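Local coordinates for inosine-uridine preferring nucleoside hydrolase family protein (Bacillus anthracis, PDB 2C40) that belongs to the inosine-uridine preferring nucleoside hydrolase family and binds a calcium ion and alpha-D-ribofuranose in one buried pocket, at residues D13-S17 / Y243-V248; L122-G126 / D247-A251; N7-G11 / V34-C39; L204-R209 / Y228-P233. All blocks are in the same frame, centred on the assembly; numbering follows the deposited sequence. Where two conformers were deposited one is given.

Contact 1 of 4, residues D13-S17 / Y243-V248; sequences DDLVS and YYLWDV. With CA (calcium ion), chain C; RIB (alpha-D-ribofuranose), chain D.
Two acidic helix starts meet at a calcium ion here, an aspartate cluster around calcium as in other nucleoside hydrolases. Segment 13-17 is helical throughout; in 243-248 an extended lead-in passes through an inverse gamma turn centred on the N-cap residue Leu245 into the first turn of helix 246-255. CA atoms pair Asp13 with Asp247 at 5.7 Å and Ser17 with Val248 at 5.0 Å. Metal ligation comes first: Asp14 (chi1 m) is bidentate, OD1 at 2.8 Å and OD2 at 2.4 Å from the calcium, whereas Asp247 (chi1 m) binds through OD2 at 2.5 Å and sets OD1 2.6 Å from RIB O3. Among polar contacts, Asp13 (chi1 p) brings OD1 within 2.5 Å of Asp247 OD2, and Asp247 N gives Asp13 OD2 a weak hydrogen bond of 3.5 Å. Ser17 OG bonds back to Asp13 O at 2.6 Å. Val16 CG1 packs 3.8 Å from Val248 CG2. This joins helices 12-21 and 246-255, with Tyr228 of helix 219-229 and Phe299 of helix 296-308 against Val248.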
loop_
_atom_site.group_PDB
_atom_site.type_symbol
_atom_site.label_atom_id
_atom_site.label_comp_id
_atom_site.label_asym_id
_atom_site.label_seq_id
_atom_site.Cartn_x
_atom_site.Cartn_y
_atom_site.Cartn_z
ATOM N N ASP A 13 1.986 -10.633 5.894
ATOM C CA ASP A 13 2.504 -11.335 7.086
ATOM C C ASP A 13 3.272 -12.631 6.751
ATOM O O ASP A 13 4.088 -13.075 7.552
ATOM C CB ASP A 13 1.439 -11.501 8.209
ATOM C CG ASP A 13 0.282 -12.374 7.817
ATOM O OD1 ASP A 13 0.341 -12.933 6.696
ATOM O OD2 ASP A 13 -0.681 -12.502 8.636
ATOM N N ASP A 14 3.027 -13.200 5.565
ATOM C CA ASP A 14 3.846 -14.288 5.020
ATOM C C ASP A 14 5.254 -13.805 4.742
ATOM O O ASP A 14 6.230 -14.474 5.028
ATOM C CB ASP A 14 3.266 -14.804 3.690
ATOM C CG ASP A 14 1.918 -15.490 3.856
ATOM O OD1 ASP A 14 1.883 -16.702 4.185
ATOM O OD2 ASP A 14 0.874 -14.822 3.678
ATOM N N LEU A 15 5.343 -12.647 4.125
ATOM C CA LEU A 15 6.628 -12.091 3.724
ATOM C C LEU A 15 7.405 -11.559 4.928
ATOM O O LEU A 15 8.650 -11.655 4.995
ATOM C CB LEU A 15 6.424 -10.969 2.711
ATOM C CG LEU A 15 6.487 -11.128 1.193
ATOM C CD1 LEU A 15 6.477 -12.540 0.555
ATOM C CD2 LEU A 15 5.435 -10.187 0.531
ATOM N N VAL A 16 6.686 -10.975 5.857
ATOM C CA VAL A 16 7.290 -10.579 7.121
ATOM C C VAL A 16 7.805 -11.812 7.886
ATOM O O VAL A 16 8.833 -11.754 8.573
ATOM C CB VAL A 16 6.308 -9.752 7.958
ATOM C CG1 VAL A 16 6.784 -9.679 9.376
ATOM C CG2 VAL A 16 6.144 -8.350 7.330
ATOM N N SER A 17 7.077 -12.923 7.759
ATOM C CA SER A 17 7.423 -14.159 8.449
ATOM C C SER A 17 8.720 -14.690 7.867
ATOM O O SER A 17 9.598 -15.084 8.602
ATOM C CB SER A 17 6.322 -15.225 8.275
ATOM O OG SER A 17 5.141 -14.982 9.031
ATOM N N TYR A 243 -5.747 -5.511 13.965
ATOM C CA TYR A 243 -5.242 -6.499 12.999
ATOM C C TYR A 243 -4.377 -7.549 13.713
ATOM O O TYR A 243 -3.610 -7.252 14.596
ATOM C CB TYR A 243 -4.456 -5.720 11.929
ATOM C CG TYR A 243 -3.659 -6.477 10.914
ATOM C CD1 TYR A 243 -2.463 -7.136 11.264
ATOM C CD2 TYR A 243 -4.033 -6.454 9.574
ATOM C CE1 TYR A 243 -1.704 -7.807 10.315
ATOM C CE2 TYR A 243 -3.286 -7.142 8.602
ATOM C CZ TYR A 243 -2.126 -7.794 8.966
ATOM O OH TYR A 243 -1.390 -8.416 7.979
ATOM N N TYR A 244 -4.498 -8.785 13.277
ATOM C CA TYR A 244 -3.861 -9.882 13.944
ATOM C C TYR A 244 -2.834 -10.503 12.991
ATOM O O TYR A 244 -3.098 -10.692 11.826
ATOM C CB TYR A 244 -4.911 -10.893 14.386
ATOM C CG TYR A 244 -5.939 -10.351 15.363
ATOM C CD1 TYR A 244 -7.119 -9.738 14.899
ATOM C CD2 TYR A 244 -5.721 -10.407 16.740
ATOM C CE1 TYR A 244 -8.041 -9.230 15.773
ATOM C CE2 TYR A 244 -6.633 -9.907 17.629
ATOM C CZ TYR A 244 -7.792 -9.321 17.146
ATOM O OH TYR A 244 -8.723 -8.835 18.019
ATOM N N LEU A 245 -1.674 -10.829 13.540
ATOM C CA LEU A 245 -0.484 -11.280 12.828
ATOM C C LEU A 245 -0.466 -12.805 12.836
ATOM O O LEU A 245 0.372 -13.428 13.466
ATOM C CB LEU A 245 0.761 -10.755 13.548
ATOM C CG LEU A 245 0.763 -9.241 13.754
ATOM C CD1 LEU A 245 1.514 -8.844 14.958
ATOM C CD2 LEU A 245 1.350 -8.637 12.540
ATOM N N TRP A 246 -1.433 -13.393 12.162
ATOM C CA TRP A 246 -1.638 -14.829 12.227
ATOM C C TRP A 246 -0.472 -15.646 11.759
ATOM O O TRP A 246 -0.069 -16.571 12.433
ATOM C CB TRP A 246 -2.807 -15.221 11.369
ATOM C CG TRP A 246 -4.052 -14.827 11.951
ATOM C CD1 TRP A 246 -4.665 -15.402 13.003
ATOM C CD2 TRP A 246 -4.878 -13.764 11.515
ATOM N NE1 TRP A 246 -5.835 -14.740 13.276
ATOM C CE2 TRP A 246 -5.997 -13.735 12.370
ATOM C CE3 TRP A 246 -4.758 -12.803 10.515
ATOM C CZ2 TRP A 246 -7.035 -12.800 12.235
ATOM C CZ3 TRP A 246 -5.787 -11.864 10.383
ATOM C CH2 TRP A 246 -6.909 -11.877 11.242
ATOM N N ASP A 247 0.063 -15.286 10.606
ATOM C CA ASP A 247 1.192 -16.002 10.027
ATOM C C ASP A 247 2.511 -15.795 10.811
ATOM O O ASP A 247 3.293 -16.731 10.981
ATOM C CB ASP A 247 1.351 -15.596 8.573
ATOM C CG ASP A 247 0.096 -15.882 7.758
ATOM O OD1 ASP A 247 -0.783 -16.660 8.238
ATOM O OD2 ASP A 247 0.014 -15.388 6.617
ATOM N N VAL A 248 2.718 -14.566 11.296
ATOM C CA VAL A 248 3.910 -14.200 12.023
ATOM C C VAL A 248 3.936 -14.993 13.343
ATOM O O VAL A 248 5.003 -15.424 13.769
ATOM C CB VAL A 248 4.001 -12.669 12.271
ATOM C CG1 VAL A 248 5.156 -12.332 13.146
ATOM C CG2 VAL A 248 4.178 -11.914 10.957
HETATM CA CA CA C . -0.888 -16.247 4.488
HETATM O O5 RIB D . -7.206 -16.534 7.077
HETATM C C5 RIB D . -5.995 -15.825 7.463
HETATM C C4 RIB D . -5.020 -15.884 6.285
HETATM O O4 RIB D . -5.612 -15.112 5.219
HETATM C C3 RIB D . -3.576 -15.383 6.494
HETATM O O3 RIB D . -2.675 -16.538 6.461
HETATM C C2 RIB D . -3.339 -14.247 5.404
HETATM O O2 RIB D . -2.126 -14.170 4.520
HETATM C C1 RIB D . -4.625 -14.294 4.540
HETATM O O HOH W 1 -3.092 -16.900 3.580
#

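Contact 2 of 4, residues L122-G126 / D247-A251; sequences LLFTG and DVLTA. With CA (calcium ion), chain C; RIB (alpha-D-ribofuranose), chain D.
The calcium site of this nucleoside hydrolase family fold, which also holds alpha-D-ribofuranose, is built partly where the end of strand 120-124 meets the start of helix 246-255. Residues 122-124 are extended, with phi/psi from about -94/128 to -120/121, and Thr125 leaves the strand at -114/3. Segment 247-251 is regular helix, Ala251 N bonding to Asp247 O at 2.9 Å. The axes of strand 122-124 and helix 247-251 run antiparallel, at 172° and 9.2 Å closest approach, so that CA atoms pair Leu123 with Ala251 at 7.1 Å and Thr125 with Asp247 at 5.5 Å.

Leu123 (chi1 t) and Thr125 (chi1 p) both send their CA-to-CB bonds toward the helix. Leu123 CD2 meets Thr250 CG2 at 3.5 Å, and Leu123 CD1 lies 4.1 Å from Ala251 CB. Thr250 (chi1 m) turns its hydroxyl back to Trp246 O within the helix and offers its methyl to the strand, 4.2 Å from Thr125 CG2. Beside this packing, Thr125 CB is 3.7 Å from Asp247 CG.

Thr125 O and Asp247 OD2 each bind calcium at 2.5 Å. Thr125 O and Asp247 OD1 are both acceptors, 3.4 Å apart, and no hydrogen bond crosses the segments: at the polar end the strand and helix are joined through the shared cation, at the other by apolar contact.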
loop_
_atom_site.group_PDB
_atom_site.type_symbol
_atom_site.label_atom_id
_atom_site.label_comp_id
_atom_site.label_asym_id
_atom_site.label_seq_id
_atom_site.Cartn_x
_atom_site.Cartn_y
_atom_site.Cartn_z
ATOM N N LEU A 122 7.455 -28.652 8.948
ATOM C CA LEU A 122 6.725 -27.948 7.892
ATOM C C LEU A 122 5.944 -26.798 8.476
ATOM O O LEU A 122 5.228 -26.955 9.470
ATOM C CB LEU A 122 5.731 -28.876 7.211
ATOM C CG LEU A 122 6.257 -30.128 6.564
ATOM C CD1 LEU A 122 5.044 -30.849 5.964
ATOM C CD2 LEU A 122 7.279 -29.792 5.500
ATOM N N LEU A 123 6.139 -25.630 7.893
ATOM C CA LEU A 123 5.504 -24.426 8.305
ATOM C C LEU A 123 4.721 -23.921 7.080
ATOM O O LEU A 123 5.326 -23.560 6.069
ATOM C CB LEU A 123 6.586 -23.416 8.663
ATOM C CG LEU A 123 6.266 -22.214 9.542
ATOM C CD1 LEU A 123 7.126 -21.058 9.135
ATOM C CD2 LEU A 123 4.830 -21.831 9.614
ATOM N N PHE A 124 3.388 -23.940 7.175
ATOM C CA PHE A 124 2.521 -23.478 6.113
ATOM C C PHE A 124 1.674 -22.313 6.655
ATOM O O PHE A 124 0.883 -22.463 7.629
ATOM C CB PHE A 124 1.629 -24.598 5.600
ATOM C CG PHE A 124 2.305 -25.540 4.633
ATOM C CD1 PHE A 124 3.467 -26.204 4.970
ATOM C CD2 PHE A 124 1.804 -25.741 3.361
ATOM C CE1 PHE A 124 4.120 -27.079 4.072
ATOM C CE2 PHE A 124 2.441 -26.626 2.470
ATOM C CZ PHE A 124 3.616 -27.267 2.848
ATOM N N THR A 125 1.818 -21.160 5.976
ATOM C CA THR A 125 1.094 -19.989 6.309
ATOM C C THR A 125 0.079 -19.540 5.234
ATOM O O THR A 125 -0.613 -18.558 5.450
ATOM C CB THR A 125 2.021 -18.823 6.743
ATOM O OG1 THR A 125 2.911 -18.413 5.687
ATOM C CG2 THR A 125 2.801 -19.215 7.960
ATOM N N GLY A 126 -0.053 -20.305 4.157
ATOM C CA GLY A 126 -1.168 -20.250 3.240
ATOM C C GLY A 126 -1.955 -21.575 3.294
ATOM O O GLY A 126 -1.806 -22.358 4.233
ATOM N N ASP A 247 0.063 -15.286 10.606
ATOM C CA ASP A 247 1.192 -16.002 10.027
ATOM C C ASP A 247 2.511 -15.795 10.811
ATOM O O ASP A 247 3.293 -16.731 10.981
ATOM C CB ASP A 247 1.351 -15.596 8.573
ATOM C CG ASP A 247 0.096 -15.882 7.758
ATOM O OD1 ASP A 247 -0.783 -16.660 8.238
ATOM O OD2 ASP A 247 0.014 -15.388 6.617
ATOM N N VAL A 248 2.718 -14.566 11.296
ATOM C CA VAL A 248 3.910 -14.200 12.023
ATOM C C VAL A 248 3.936 -14.993 13.343
ATOM O O VAL A 248 5.003 -15.424 13.769
ATOM C CB VAL A 248 4.001 -12.669 12.271
ATOM C CG1 VAL A 248 5.156 -12.332 13.146
ATOM C CG2 VAL A 248 4.178 -11.914 10.957
ATOM N N LEU A 249 2.774 -15.168 13.960
ATOM C CA LEU A 249 2.647 -15.898 15.184
ATOM C C LEU A 249 2.908 -17.387 14.952
ATOM O O LEU A 249 3.492 -18.059 15.795
ATOM C CB LEU A 249 1.262 -15.737 15.754
ATOM C CG LEU A 249 0.902 -16.345 17.112
ATOM C CD1 LEU A 249 0.145 -17.607 16.913
ATOM C CD2 LEU A 249 2.101 -16.538 18.069
ATOM N N THR A 250 2.413 -17.895 13.830
ATOM C CA THR A 250 2.664 -19.271 13.396
ATOM C C THR A 250 4.157 -19.533 13.265
ATOM O O THR A 250 4.653 -20.537 13.789
ATOM C CB THR A 250 1.959 -19.570 12.048
ATOM O OG1 THR A 250 0.554 -19.251 12.149
ATOM C CG2 THR A 250 2.103 -21.012 11.661
ATOM N N ALA A 251 4.851 -18.615 12.597
ATOM C CA ALA A 251 6.304 -18.689 12.380
ATOM C C ALA A 251 7.088 -18.524 13.675
ATOM O O ALA A 251 8.106 -19.190 13.868
ATOM C CB ALA A 251 6.726 -17.636 11.377
HETATM CA CA CA C . -0.888 -16.247 4.488
HETATM O O5 RIB D . -7.206 -16.534 7.077
HETATM C C5 RIB D . -5.995 -15.825 7.463
HETATM C C4 RIB D . -5.020 -15.884 6.285
HETATM O O4 RIB D . -5.612 -15.112 5.219
HETATM C C3 RIB D . -3.576 -15.383 6.494
HETATM O O3 RIB D . -2.675 -16.538 6.461
HETATM C C2 RIB D . -3.339 -14.247 5.404
HETATM O O2 RIB D . -2.126 -14.170 4.520
HETATM C C1 RIB D . -4.625 -14.294 4.540
HETATM O O HOH W 1 -3.092 -16.900 3.580
#

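Contact 3 of 4, residues N7-G11 / V34-C39; sequences NHDGG and VIPADC. With CA (calcium ion), chain C; RIB (alpha-D-ribofuranose), chain D.
Strand 2-8 ends against the loop that follows strand 27-34, in parallel register: His8 pairs with Val34 (CA-CA 5.2 Å) and Asp9 CA lies 4.9 Å from Ile35 CA. Ile35 N donates to His8 O at 2.9 Å and 169°, and His8 O also receives a CA-H...O contact from Val34 CA at 3.4 Å. Both carboxylate oxygens of Asp9 (chi1 p) have partners: OD1 accepts from Asp38 N at 3.0 Å and lies 2.6 Å from the calcium-bound water, while OD2 binds calcium at 2.3 Å. His8 ND1 accepts from Gly10 N at 3.0 Å; its NE2 is hydrogen-bonded to Ser48 OG. A second water lies 2.9 Å from both Gly10 O and Asp38 O. Pro36 centres an inverse gamma turn. Gly10 has positive phi (64°), and a CB there would clash with Cys39 SG. Asp38 OD1 lies 3.0 Å from RIB C1. Loops at the C-terminal ends of adjacent parallel strands forming a ligand site are typical of alpha/beta folds, and here they supply calcium and ribofuranose contacts.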
loop_
_atom_site.group_PDB
_atom_site.type_symbol
_atom_site.label_atom_id
_atom_site.label_comp_id
_atom_site.label_asym_id
_atom_site.label_seq_id
_atom_site.Cartn_x
_atom_site.Cartn_y
_atom_site.Cartn_z
ATOM N N ASN A 7 6.219 -23.036 3.391
ATOM C CA ASN A 7 5.289 -22.781 2.271
ATOM C C ASN A 7 4.381 -21.603 2.659
ATOM O O ASN A 7 3.735 -21.633 3.696
ATOM C CB ASN A 7 4.478 -24.071 1.955
ATOM C CG ASN A 7 3.618 -23.955 0.695
ATOM O OD1 ASN A 7 4.070 -24.264 -0.424
ATOM N ND2 ASN A 7 2.370 -23.518 0.868
ATOM N N HIS A 8 4.355 -20.538 1.853
ATOM C CA HIS A 8 3.567 -19.335 2.203
ATOM C C HIS A 8 2.796 -18.835 1.018
ATOM O O HIS A 8 3.108 -19.190 -0.104
ATOM C CB HIS A 8 4.457 -18.213 2.790
ATOM C CG HIS A 8 5.368 -17.508 1.804
ATOM N ND1 HIS A 8 4.957 -16.443 1.027
ATOM C CD2 HIS A 8 6.699 -17.658 1.564
ATOM C CE1 HIS A 8 5.985 -16.007 0.319
ATOM N NE2 HIS A 8 7.054 -16.729 0.626
ATOM N N ASP A 9 1.783 -18.000 1.261
ATOM C CA ASP A 9 1.039 -17.426 0.125
ATOM C C ASP A 9 1.141 -15.914 -0.030
ATOM O O ASP A 9 0.222 -15.291 -0.471
ATOM C CB ASP A 9 -0.411 -17.891 0.101
ATOM C CG ASP A 9 -1.226 -17.372 1.245
ATOM O OD1 ASP A 9 -2.464 -17.441 1.117
ATOM O OD2 ASP A 9 -0.644 -16.916 2.256
ATOM N N GLY A 10 2.273 -15.357 0.368
ATOM C CA GLY A 10 2.717 -14.034 -0.063
ATOM C C GLY A 10 1.883 -12.835 0.329
ATOM O O GLY A 10 2.033 -11.798 -0.282
ATOM N N GLY A 11 0.995 -12.965 1.322
ATOM C CA GLY A 11 0.429 -11.775 2.010
ATOM C C GLY A 11 1.562 -11.041 2.730
ATOM O O GLY A 11 2.703 -11.503 2.795
ATOM N N VAL A 34 6.244 -20.775 -2.726
ATOM C CA VAL A 34 5.173 -19.781 -2.748
ATOM C C VAL A 34 3.986 -20.383 -3.453
ATOM O O VAL A 34 4.121 -20.891 -4.549
ATOM C CB VAL A 34 5.594 -18.475 -3.465
ATOM C CG1 VAL A 34 4.470 -17.407 -3.410
ATOM C CG2 VAL A 34 6.902 -17.947 -2.903
ATOM N N ILE A 35 2.820 -20.278 -2.823
ATOM C CA ILE A 35 1.565 -20.679 -3.473
ATOM C C ILE A 35 0.737 -19.413 -3.770
ATOM O O ILE A 35 0.604 -18.528 -2.919
ATOM C CB ILE A 35 0.764 -21.794 -2.655
ATOM C CG1 ILE A 35 -0.385 -22.355 -3.503
ATOM C CG2 ILE A 35 0.290 -21.262 -1.276
ATOM C CD1 ILE A 35 -1.193 -23.419 -2.817
ATOM N N PRO A 36 0.218 -19.294 -5.007
ATOM C CA PRO A 36 -0.521 -18.094 -5.401
ATOM C C PRO A 36 -1.978 -18.013 -4.867
ATOM O O PRO A 36 -2.934 -17.937 -5.632
ATOM C CB PRO A 36 -0.418 -18.153 -6.946
ATOM C CG PRO A 36 -0.474 -19.564 -7.250
ATOM C CD PRO A 36 0.370 -20.226 -6.147
ATOM N N ALA A 37 -2.127 -18.004 -3.546
ATOM C CA ALA A 37 -3.441 -18.021 -2.924
ATOM C C ALA A 37 -3.785 -16.572 -2.548
ATOM O O ALA A 37 -4.488 -15.900 -3.306
ATOM C CB ALA A 37 -3.467 -18.962 -1.736
ATOM N N ASP A 38 -3.269 -16.066 -1.431
ATOM C CA ASP A 38 -3.481 -14.653 -1.081
ATOM C C ASP A 38 -2.435 -13.734 -1.721
ATOM O O ASP A 38 -1.959 -12.782 -1.112
ATOM C CB ASP A 38 -3.472 -14.507 0.416
ATOM C CG ASP A 38 -4.069 -13.228 0.881
ATOM O OD1 ASP A 38 -3.778 -12.910 2.037
ATOM O OD2 ASP A 38 -4.771 -12.544 0.115
ATOM N N CYS A 39 -2.050 -14.070 -2.936
ATOM C CA CYS A 39 -1.040 -13.333 -3.665
ATOM C C CYS A 39 -1.108 -13.709 -5.136
ATOM O O CYS A 39 -1.661 -14.729 -5.493
ATOM C CB CYS A 39 0.381 -13.603 -3.138
ATOM S SG CYS A 39 1.168 -15.195 -3.589
HETATM CA CA CA C . -0.888 -16.247 4.488
HETATM O O5 RIB D . -7.206 -16.534 7.077
HETATM C C5 RIB D . -5.995 -15.825 7.463
HETATM C C4 RIB D . -5.020 -15.884 6.285
HETATM O O4 RIB D . -5.612 -15.112 5.219
HETATM C C3 RIB D . -3.576 -15.383 6.494
HETATM O O3 RIB D . -2.675 -16.538 6.461
HETATM C C2 RIB D . -3.339 -14.247 5.404
HETATM O O2 RIB D . -2.126 -14.170 4.520
HETATM C C1 RIB D . -4.625 -14.294 4.540
HETATM O O HOH W 1 -3.092 -16.900 3.580
HETATM O O HOH W 2 -0.236 -10.502 -1.651
#

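Contact 4 of 4, residues L204-R209 / Y228-P233; sequences LTIDIR and YAIVPP
In 204-209 an extended Leu204 and Thr205, the N-cap residue, lead into helix 206-214, whose first turn is closed by Arg209 N to Thr205 O at 3.0 Å. Segment 228-233 leaves helix 219-229 and ends in the extended Pro232-Pro233 pair; Val231 N bonds to Tyr228 O at 3.2 Å. This joins two helical segments of the alpha/beta fold, an arginine side chain from the start of helix 206-214 bonding backbone carbonyls of the chain that leaves helix 219-229. CA atoms approach at Ile206 and Pro233, 7.2 Å, and at Arg209 and Tyr228, 7.9 Å. Arg209 (chi1 m, chi2 and chi3 t) extends across the gap, its guanidinium edge on Tyr228 O and Val231 O, with Pro233 CG and Pro232 C over one face. Ile206 CG1 packs on Pro233 CG at 3.6 Å, and Leu204 CD1 lies over a face of the Tyr228 ring, 4.1 Å from CG. Pro232 also packs on Tyr83 of the second subunit. Arg209 NH1 donates to Tyr228 O at 2.8 Å, and NH2 to Val231 O at 3.0 Å.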
loop_
_atom_site.group_PDB
_atom_site.type_symbol
_atom_site.label_atom_id
_atom_site.label_comp_id
_atom_site.label_asym_id
_atom_site.label_seq_id
_atom_site.Cartn_x
_atom_site.Cartn_y
_atom_site.Cartn_z
ATOM N N LEU A 204 -2.128 -6.528 16.498
ATOM C CA LEU A 204 -1.242 -5.438 16.075
ATOM C C LEU A 204 -2.034 -4.181 16.284
ATOM O O LEU A 204 -3.119 -3.990 15.706
ATOM C CB LEU A 204 -0.819 -5.489 14.629
ATOM C CG LEU A 204 0.591 -4.976 14.218
ATOM C CD1 LEU A 204 0.450 -4.304 12.918
ATOM C CD2 LEU A 204 1.306 -4.084 15.181
ATOM N N THR A 205 -1.427 -3.304 17.056
ATOM C CA THR A 205 -2.075 -2.153 17.578
ATOM C C THR A 205 -1.344 -0.890 17.035
ATOM O O THR A 205 -0.201 -0.969 16.589
ATOM C CB THR A 205 -2.033 -2.398 19.104
ATOM O OG1 THR A 205 -3.315 -2.185 19.678
ATOM C CG2 THR A 205 -0.982 -1.635 19.776
ATOM N N ILE A 206 -2.014 0.255 17.037
ATOM C CA ILE A 206 -1.378 1.526 16.674
ATOM C C ILE A 206 -0.164 1.814 17.593
ATOM O O ILE A 206 0.896 2.211 17.114
ATOM C CB ILE A 206 -2.428 2.733 16.709
ATOM C CG1 ILE A 206 -3.452 2.631 15.572
ATOM C CG2 ILE A 206 -1.734 4.107 16.691
ATOM C CD1 ILE A 206 -4.825 3.404 15.902
ATOM N N ASP A 207 -0.334 1.613 18.905
ATOM C CA ASP A 207 0.752 1.754 19.871
ATOM C C ASP A 207 1.980 0.925 19.529
ATOM O O ASP A 207 3.093 1.329 19.804
ATOM C CB ASP A 207 0.281 1.392 21.287
ATOM N N ILE A 208 1.785 -0.210 18.884
ATOM C CA ILE A 208 2.908 -1.080 18.488
ATOM C C ILE A 208 3.534 -0.601 17.191
ATOM O O ILE A 208 4.753 -0.598 17.056
ATOM C CB ILE A 208 2.474 -2.584 18.426
ATOM C CG1 ILE A 208 2.294 -3.100 19.855
ATOM C CG2 ILE A 208 3.473 -3.435 17.679
ATOM C CD1 ILE A 208 1.559 -4.385 19.959
ATOM N N ARG A 209 2.687 -0.216 16.241
ATOM C CA ARG A 209 3.143 0.398 14.986
ATOM C C ARG A 209 3.954 1.646 15.284
ATOM O O ARG A 209 5.009 1.821 14.718
ATOM C CB ARG A 209 1.958 0.725 14.089
ATOM C CG ARG A 209 1.176 -0.499 13.528
ATOM C CD ARG A 209 -0.229 -0.053 13.019
ATOM N NE ARG A 209 -1.058 -1.178 12.608
ATOM C CZ ARG A 209 -1.144 -1.669 11.363
ATOM N NH1 ARG A 209 -0.475 -1.104 10.332
ATOM N NH2 ARG A 209 -1.920 -2.749 11.138
ATOM N N TYR A 228 3.823 -3.155 7.172
ATOM C CA TYR A 228 2.516 -2.984 7.819
ATOM C C TYR A 228 1.743 -1.702 7.477
ATOM O O TYR A 228 0.564 -1.609 7.765
ATOM C CB TYR A 228 2.666 -3.207 9.325
ATOM C CG TYR A 228 2.812 -4.695 9.607
ATOM C CD1 TYR A 228 3.977 -5.224 10.159
ATOM C CD2 TYR A 228 1.789 -5.581 9.226
ATOM C CE1 TYR A 228 4.093 -6.569 10.382
ATOM C CE2 TYR A 228 1.901 -6.895 9.400
ATOM C CZ TYR A 228 3.065 -7.418 9.977
ATOM O OH TYR A 228 3.148 -8.778 10.176
ATOM N N ALA A 229 2.399 -0.751 6.819
ATOM C CA ALA A 229 1.785 0.455 6.296
ATOM C C ALA A 229 0.764 0.130 5.209
ATOM O O ALA A 229 -0.207 0.843 4.979
ATOM C CB ALA A 229 2.877 1.327 5.706
ATOM N N ILE A 230 1.074 -0.927 4.489
ATOM C CA ILE A 230 0.248 -1.539 3.422
ATOM C C ILE A 230 -1.102 -2.094 3.937
ATOM O O ILE A 230 -2.042 -2.307 3.205
ATOM C CB ILE A 230 1.135 -2.675 2.779
ATOM C CG1 ILE A 230 2.246 -2.006 1.913
ATOM C CG2 ILE A 230 0.318 -3.680 2.059
ATOM C CD1 ILE A 230 3.385 -2.943 1.284
ATOM N N VAL A 231 -1.181 -2.322 5.223
ATOM C CA VAL A 231 -2.352 -2.859 5.837
ATOM C C VAL A 231 -2.607 -2.018 7.131
ATOM O O VAL A 231 -2.619 -2.537 8.243
ATOM C CB VAL A 231 -2.066 -4.377 6.002
ATOM C CG1 VAL A 231 -1.407 -4.735 7.314
ATOM C CG2 VAL A 231 -3.291 -5.205 5.697
ATOM N N PRO A 232 -2.789 -0.698 6.966
ATOM C CA PRO A 232 -2.756 0.248 8.055
ATOM C C PRO A 232 -4.091 0.352 8.837
ATOM O O PRO A 232 -5.117 -0.203 8.412
ATOM C CB PRO A 232 -2.496 1.561 7.325
ATOM C CG PRO A 232 -3.304 1.420 6.147
ATOM C CD PRO A 232 -3.118 -0.011 5.715
ATOM N N PRO A 233 -4.075 1.082 9.966
ATOM C CA PRO A 233 -5.324 1.295 10.693
ATOM C C PRO A 233 -6.232 2.262 9.880
ATOM O O PRO A 233 -5.735 3.217 9.297
ATOM C CB PRO A 233 -4.860 1.880 12.041
ATOM C CG PRO A 233 -3.325 1.727 12.065
ATOM C CD PRO A 233 -2.930 1.765 10.608
#

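In the fold
Contacts 1, 2 and 3 converge on one calcium ion and one ribofuranose, their centres 8 to 12 Å apart. Together they supply the four protein residues of the metal site, contacts 1 and 2 sharing Asp247. Asp14 OD1 ties them further, lying 2.5 Å from Thr125 OG1 and 3.2 Å from Asp9 N, both probable hydrogen bonds. Contacts 2 and 3 are also joined through the sheet, where Thr125 N lies 3.0 Å from Asn7 O. Contact 4 stands farther off, 12 Å from contact 1 and about 20 Å from the other two between centres. It touches contact 1 through Tyr243 O to Leu204 N at 2.5 Å, and Tyr228 OH lies 3.4 Å from Val248 CG2.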